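Local coordinates for protein carboxynorspermidine decarboxylase (PDB 3N29) that probably decarboxylates carboxynorspermidine to norspermidine, using pyridoxal-5'-phosphate as its cofactor, at residues P313-V318 / L324-N329; A296-S301 / I370-Q375. One frame throughout, in Å; residues are numbered along the deposited sequence.

Contact 1: P313-V318 / L324-N329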
loop_
_atom_site.group_PDB
_atom_site.type_symbol
_atom_site.label_atom_id
_atom_site.label_comp_id
_atom_site.label_asym_id
_atom_site.label_seq_id
_atom_site.Cartn_x
_atom_site.Cartn_y
_atom_site.Cartn_z
ATOM N N PRO A 313 13.343 0.591 -2.148
ATOM C CA PRO A 313 12.701 0.819 -3.429
ATOM C C PRO A 313 13.429 -0.054 -4.495
ATOM O O PRO A 313 14.458 -0.631 -4.195
ATOM C CB PRO A 313 12.923 2.347 -3.683
ATOM C CG PRO A 313 14.253 2.679 -2.899
ATOM C CD PRO A 313 14.417 1.573 -1.845
ATOM N N TYR A 314 12.848 -0.243 -5.686
ATOM C CA TYR A 314 13.585 -0.881 -6.784
ATOM C C TYR A 314 12.937 -0.371 -8.045
ATOM O O TYR A 314 11.868 0.250 -7.991
ATOM C CB TYR A 314 13.588 -2.441 -6.671
ATOM C CG TYR A 314 12.303 -3.103 -7.220
ATOM C CD1 TYR A 314 12.247 -3.522 -8.536
ATOM C CD2 TYR A 314 11.160 -3.294 -6.410
ATOM C CE1 TYR A 314 11.097 -4.201 -9.077
ATOM C CE2 TYR A 314 9.984 -3.908 -6.944
ATOM C CZ TYR A 314 9.974 -4.342 -8.314
ATOM O OH TYR A 314 8.861 -4.923 -8.912
ATOM N N THR A 315 13.542 -0.650 -9.178
ATOM C CA THR A 315 13.028 -0.134 -10.439
ATOM C C THR A 315 12.598 -1.289 -11.311
ATOM O O THR A 315 13.382 -2.174 -11.583
ATOM C CB THR A 315 14.119 0.762 -11.167
ATOM O OG1 THR A 315 14.541 1.797 -10.284
ATOM C CG2 THR A 315 13.631 1.310 -12.502
ATOM N N SER A 316 11.355 -1.256 -11.793
ATOM C CA SER A 316 10.897 -2.288 -12.709
ATOM C C SER A 316 11.552 -2.208 -14.057
ATOM O O SER A 316 11.763 -1.118 -14.596
ATOM C CB SER A 316 9.386 -2.203 -12.865
ATOM O OG SER A 316 8.875 -3.263 -13.682
ATOM N N GLU A 317 11.798 -3.383 -14.635
ATOM C CA GLU A 317 12.183 -3.454 -16.013
ATOM C C GLU A 317 10.920 -3.235 -16.843
ATOM O O GLU A 317 9.757 -3.460 -16.358
ATOM C CB GLU A 317 12.838 -4.807 -16.348
ATOM C CG GLU A 317 14.144 -5.102 -15.585
ATOM C CD GLU A 317 15.391 -4.354 -16.084
ATOM O OE1 GLU A 317 15.320 -3.639 -17.163
ATOM O OE2 GLU A 317 16.455 -4.488 -15.385
ATOM N N VAL A 318 11.125 -2.728 -18.048
ATOM C CA VAL A 318 10.067 -2.488 -19.013
ATOM C C VAL A 318 10.405 -3.166 -20.314
ATOM O O VAL A 318 11.596 -3.114 -20.767
ATOM C CB VAL A 318 9.866 -0.974 -19.232
ATOM C CG1 VAL A 318 9.009 -0.664 -20.478
ATOM C CG2 VAL A 318 9.271 -0.351 -17.945
ATOM N N LEU A 324 17.658 3.743 -17.560
ATOM C CA LEU A 324 18.734 4.748 -17.552
ATOM C C LEU A 324 18.968 5.311 -16.132
ATOM O O LEU A 324 20.097 5.555 -15.787
ATOM C CB LEU A 324 18.389 5.931 -18.422
ATOM C CG LEU A 324 18.233 5.574 -19.916
ATOM C CD1 LEU A 324 17.524 6.748 -20.648
ATOM C CD2 LEU A 324 19.545 5.224 -20.611
ATOM N N ALA A 325 17.903 5.491 -15.332
ATOM C CA ALA A 325 18.012 6.104 -14.017
ATOM C C ALA A 325 16.782 5.741 -13.250
ATOM O O ALA A 325 15.696 5.590 -13.836
ATOM C CB ALA A 325 18.151 7.615 -14.083
ATOM N N THR A 326 16.971 5.614 -11.945
ATOM C CA THR A 326 15.853 5.397 -11.022
ATOM C C THR A 326 15.123 6.640 -10.641
ATOM O O THR A 326 15.582 7.798 -10.808
ATOM C CB THR A 326 16.370 4.673 -9.729
ATOM O OG1 THR A 326 17.049 5.601 -8.908
ATOM C CG2 THR A 326 17.312 3.448 -10.012
ATOM N N ARG A 327 13.915 6.454 -10.095
ATOM C CA ARG A 327 13.141 7.553 -9.492
ATOM C C ARG A 327 13.936 8.314 -8.479
ATOM O O ARG A 327 13.730 9.535 -8.307
ATOM C CB ARG A 327 11.911 6.933 -8.769
ATOM C CG ARG A 327 11.034 7.833 -7.925
ATOM C CD ARG A 327 9.995 7.000 -7.194
ATOM N NE ARG A 327 9.300 7.708 -6.105
ATOM C CZ ARG A 327 9.631 7.634 -4.834
ATOM N NH1 ARG A 327 10.682 6.948 -4.449
ATOM N NH2 ARG A 327 8.931 8.263 -3.950
ATOM N N GLU A 328 14.842 7.613 -7.780
ATOM C CA GLU A 328 15.684 8.265 -6.765
ATOM C C GLU A 328 16.960 8.917 -7.371
ATOM O O GLU A 328 17.880 9.299 -6.635
ATOM C CB GLU A 328 16.058 7.280 -5.634
ATOM C CG GLU A 328 14.804 6.519 -4.925
ATOM C CD GLU A 328 14.044 5.390 -5.781
ATOM O OE1 GLU A 328 14.601 4.680 -6.671
ATOM O OE2 GLU A 328 12.816 5.248 -5.549
ATOM N N ASN A 329 16.989 9.049 -8.695
ATOM C CA ASN A 329 18.110 9.686 -9.432
ATOM C C ASN A 329 19.420 8.944 -9.445
ATOM O O ASN A 329 20.465 9.549 -9.621
ATOM C CB ASN A 329 18.338 11.140 -9.001
ATOM C CG ASN A 329 17.119 11.992 -9.248
ATOM O OD1 ASN A 329 16.583 12.004 -10.348
ATOM N ND2 ASN A 329 16.659 12.675 -8.235
HETATM O O HOH W 1 12.915 3.852 -10.147
HETATM O O HOH W 2 14.827 2.192 -7.417
#
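The carboxylate of Glu328 lies flat-side-on to the ring of Pro313: CB and CG of the proline sit over one face of the group, with CB 3.5 Å from Glu328 OE2. The guanidinium of Arg327 meets the same oxygen at its edge, in its own plane, through a salt bridge from NH1 to the anti side of Glu328 OE2. Arg327 was modelled in two conformations, however, so this ion pair may hold only part of the time. A bend at the second torsion (chi2 71°) folds the glutamate chain back and turns its carboxylate toward the proline, which follows a cis peptide bond.

The other half of the contact belongs to two threonines whose side chains cross at about a right angle. Thr315 OG1 approaches the methyl of Thr326, 3.2 Å from its CG2, and takes its polar partners from solvent instead. One water joins Thr315 OG1 at 2.6 Å and accepts from Arg327 N; a second lies 2.9 Å from Thr315 OG1 and donates to Glu328 OE1. Water thus carries the polar link between the segments, which exchange no direct hydrogen bond. Thr326 OG1 turns back to its own chain, bonded to Glu330 N just past the turn and more weakly to Glu328 N.

Here a loop leans against a chain reversal at the protein surface. Leu324 and Ala325, on strand 321-325, both face Glu357 in a classic beta bulge, and Thr326 to Asn329 then form a type I turn closed by Asn329 N to Thr326 O at 2.8 Å. The recognised elements are thus a classic bulge followed by a type I beta turn, with the 313-318 loop packed beside the turn and bridged to it through water.

Contact 2: A296-S301 / I370-Q375; sequences AILDTS and IVFLDQ
Leu298 and Phe372 come from opposite directions, and the leucine meets the far edge of the phenylalanine ring. Leu298 CD1 lies near the ring plane, 3.6 Å from Phe372 CZ and almost as close to CE2, so the methyl abuts the rim instead of covering a face. The leucine's other methyl serves a different partner: its side chain runs at about a right angle to that of Ile370, and Leu298 CD2 rests 4.0 Å from Ile370 CG1. One forked side chain thereby touches two residues that are two positions apart on strand 369-372.

Those two residues are themselves packed together. Ile370 CG2 sits 3.7 Å above one face of the Phe372 ring, displaced toward its rim, while Leu298 CD1 is at the edge. Thr300 slides past the ring in the opposing sense, with CG2 3.9 Å from Phe372 CE2 and oblique to the ring. Its first torsion (chi1 -165°) places OG1 anti to the backbone N and leaves the methyl for the aromatic; the hydroxyl is hydrogen-bonded to His305.

Strands 294-298 and 369-372 both pair with the long strand 279-290 of the curled mixed sheet. Leu298 from the one, and Ile370 and Phe372 from the other, pack together, with Thr300 added from the loop after strand 294-298. Leu344 and Phe360 extend the packing round Ile370, while Met355 continues it round Phe372. Asp299, by contrast, forms a salt bridge with Lys122 of the second subunit.

Across the pair of segments the chemistry is that of methyls and an aromatic rim: close packing and burial of apolar surface provide the cohesion, with no directional bond between the segments, and the buried threonine hydroxyl is satisfied elsewhere.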
loop_
_atom_site.group_PDB
_atom_site.type_symbol
_atom_site.label_atom_id
_atom_site.label_comp_id
_atom_site.label_asym_id
_atom_site.label_seq_id
_atom_site.Cartn_x
_atom_site.Cartn_y
_atom_site.Cartn_z
ATOM N N ALA A 296 6.255 10.607 -20.016
ATOM C CA ALA A 296 5.063 9.897 -20.376
ATOM C C ALA A 296 4.268 9.656 -19.114
ATOM O O ALA A 296 4.763 9.137 -18.162
ATOM C CB ALA A 296 5.404 8.616 -21.000
ATOM N N ILE A 297 3.026 10.062 -19.133
ATOM C CA ILE A 297 2.130 9.858 -18.005
ATOM C C ILE A 297 1.234 8.665 -18.357
ATOM O O ILE A 297 0.509 8.710 -19.349
ATOM C CB ILE A 297 1.307 11.061 -17.789
ATOM C CG1 ILE A 297 2.243 12.270 -17.535
ATOM C CG2 ILE A 297 0.337 10.842 -16.620
ATOM C CD1 ILE A 297 1.523 13.646 -17.193
ATOM N N LEU A 298 1.312 7.648 -17.554
ATOM C CA LEU A 298 0.631 6.401 -17.810
ATOM C C LEU A 298 -0.658 6.289 -17.015
ATOM O O LEU A 298 -0.855 7.017 -16.006
ATOM C CB LEU A 298 1.507 5.230 -17.479
ATOM C CG LEU A 298 2.914 5.337 -18.008
ATOM C CD1 LEU A 298 3.687 4.098 -17.611
ATOM C CD2 LEU A 298 2.944 5.681 -19.527
ATOM N N ASP A 299 -1.467 5.250 -17.326
ATOM C CA ASP A 299 -2.690 4.979 -16.529
ATOM C C ASP A 299 -2.499 3.976 -15.404
ATOM O O ASP A 299 -3.392 3.182 -15.003
ATOM C CB ASP A 299 -3.886 4.626 -17.459
ATOM C CG ASP A 299 -3.671 3.350 -18.298
ATOM O OD1 ASP A 299 -2.632 2.730 -18.175
ATOM O OD2 ASP A 299 -4.595 2.999 -19.096
ATOM N N THR A 300 -1.308 3.983 -14.829
ATOM C CA THR A 300 -1.000 3.121 -13.739
ATOM C C THR A 300 -0.152 3.961 -12.780
ATOM O O THR A 300 0.187 5.107 -13.078
ATOM C CB THR A 300 -0.283 1.811 -14.154
ATOM O OG1 THR A 300 -0.328 0.895 -13.075
ATOM C CG2 THR A 300 1.240 1.990 -14.521
ATOM N N SER A 301 0.030 3.438 -11.601
ATOM C CA SER A 301 0.724 4.193 -10.519
ATOM C C SER A 301 1.714 3.300 -9.821
ATOM O O SER A 301 1.420 2.141 -9.446
ATOM C CB SER A 301 -0.277 4.777 -9.542
ATOM O OG SER A 301 0.264 4.908 -8.248
ATOM N N ILE A 370 2.827 0.284 -22.413
ATOM C CA ILE A 370 4.071 0.095 -21.617
ATOM C C ILE A 370 3.886 -1.154 -20.755
ATOM O O ILE A 370 2.851 -1.316 -20.029
ATOM C CB ILE A 370 4.321 1.239 -20.724
ATOM C CG1 ILE A 370 4.350 2.559 -21.535
ATOM C CG2 ILE A 370 5.525 0.980 -19.827
ATOM C CD1 ILE A 370 5.680 2.678 -22.387
ATOM N N VAL A 371 4.811 -2.093 -20.889
ATOM C CA VAL A 371 4.704 -3.397 -20.241
ATOM C C VAL A 371 5.773 -3.468 -19.130
ATOM O O VAL A 371 7.004 -3.552 -19.392
ATOM C CB VAL A 371 4.863 -4.539 -21.279
ATOM C CG1 VAL A 371 4.794 -5.950 -20.617
ATOM C CG2 VAL A 371 3.820 -4.359 -22.386
ATOM N N PHE A 372 5.330 -3.367 -17.892
ATOM C CA PHE A 372 6.191 -3.513 -16.715
ATOM C C PHE A 372 6.360 -5.023 -16.422
ATOM O O PHE A 372 5.381 -5.778 -16.141
ATOM C CB PHE A 372 5.609 -2.775 -15.503
ATOM C CG PHE A 372 5.621 -1.282 -15.650
ATOM C CD1 PHE A 372 6.789 -0.586 -15.497
ATOM C CD2 PHE A 372 4.493 -0.619 -16.008
ATOM C CE1 PHE A 372 6.783 0.849 -15.680
ATOM C CE2 PHE A 372 4.472 0.765 -16.238
ATOM C CZ PHE A 372 5.627 1.487 -16.051
ATOM N N LEU A 373 7.614 -5.436 -16.440
ATOM C CA LEU A 373 7.950 -6.884 -16.403
ATOM C C LEU A 373 7.882 -7.436 -14.973
ATOM O O LEU A 373 8.336 -6.765 -14.017
ATOM C CB LEU A 373 9.363 -7.114 -16.995
ATOM C CG LEU A 373 9.476 -6.757 -18.485
ATOM C CD1 LEU A 373 10.965 -7.011 -18.964
ATOM C CD2 LEU A 373 8.514 -7.588 -19.357
ATOM N N ASP A 374 7.361 -8.660 -14.831
ATOM C CA ASP A 374 7.436 -9.423 -13.574
ATOM C C ASP A 374 6.711 -8.757 -12.460
ATOM O O ASP A 374 7.298 -8.389 -11.414
ATOM C CB ASP A 374 8.884 -9.703 -13.180
ATOM C CG ASP A 374 8.995 -10.693 -12.036
ATOM O OD1 ASP A 374 8.046 -11.530 -11.877
ATOM O OD2 ASP A 374 10.066 -10.666 -11.336
ATOM N N GLN A 375 5.419 -8.587 -12.660
ATOM C CA GLN A 375 4.579 -7.864 -11.750
ATOM C C GLN A 375 3.372 -8.640 -11.195
ATOM O O GLN A 375 2.353 -8.024 -10.855
ATOM C CB GLN A 375 4.128 -6.552 -12.391
ATOM C CG GLN A 375 5.281 -5.554 -12.709
ATOM C CD GLN A 375 5.996 -5.079 -11.520
ATOM O OE1 GLN A 375 7.216 -4.831 -11.555
ATOM N NE2 GLN A 375 5.321 -5.059 -10.438
#

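Overall arrangement
The two contacts illustrate how a core and a surface can share one sheet. Their centres lie 12 Å apart, and segments 313-318 and 370-375 join them directly: the backbone of Glu317 probably accepts a hydrogen bond at O from Leu373 N (2.9 Å), while Val318 CG2 packs 3.5 Å from Phe372 CD1. Contact 1 occurs within the 68 residues that separate the segments of contact 2. It lies a little way from the active site: the side chain of Pro313 is about 11 Å from a bound norspermidine, and its neighbour Tyr314 packs on Asp308 of that pocket. Contact 2 is the buried partner of the pair.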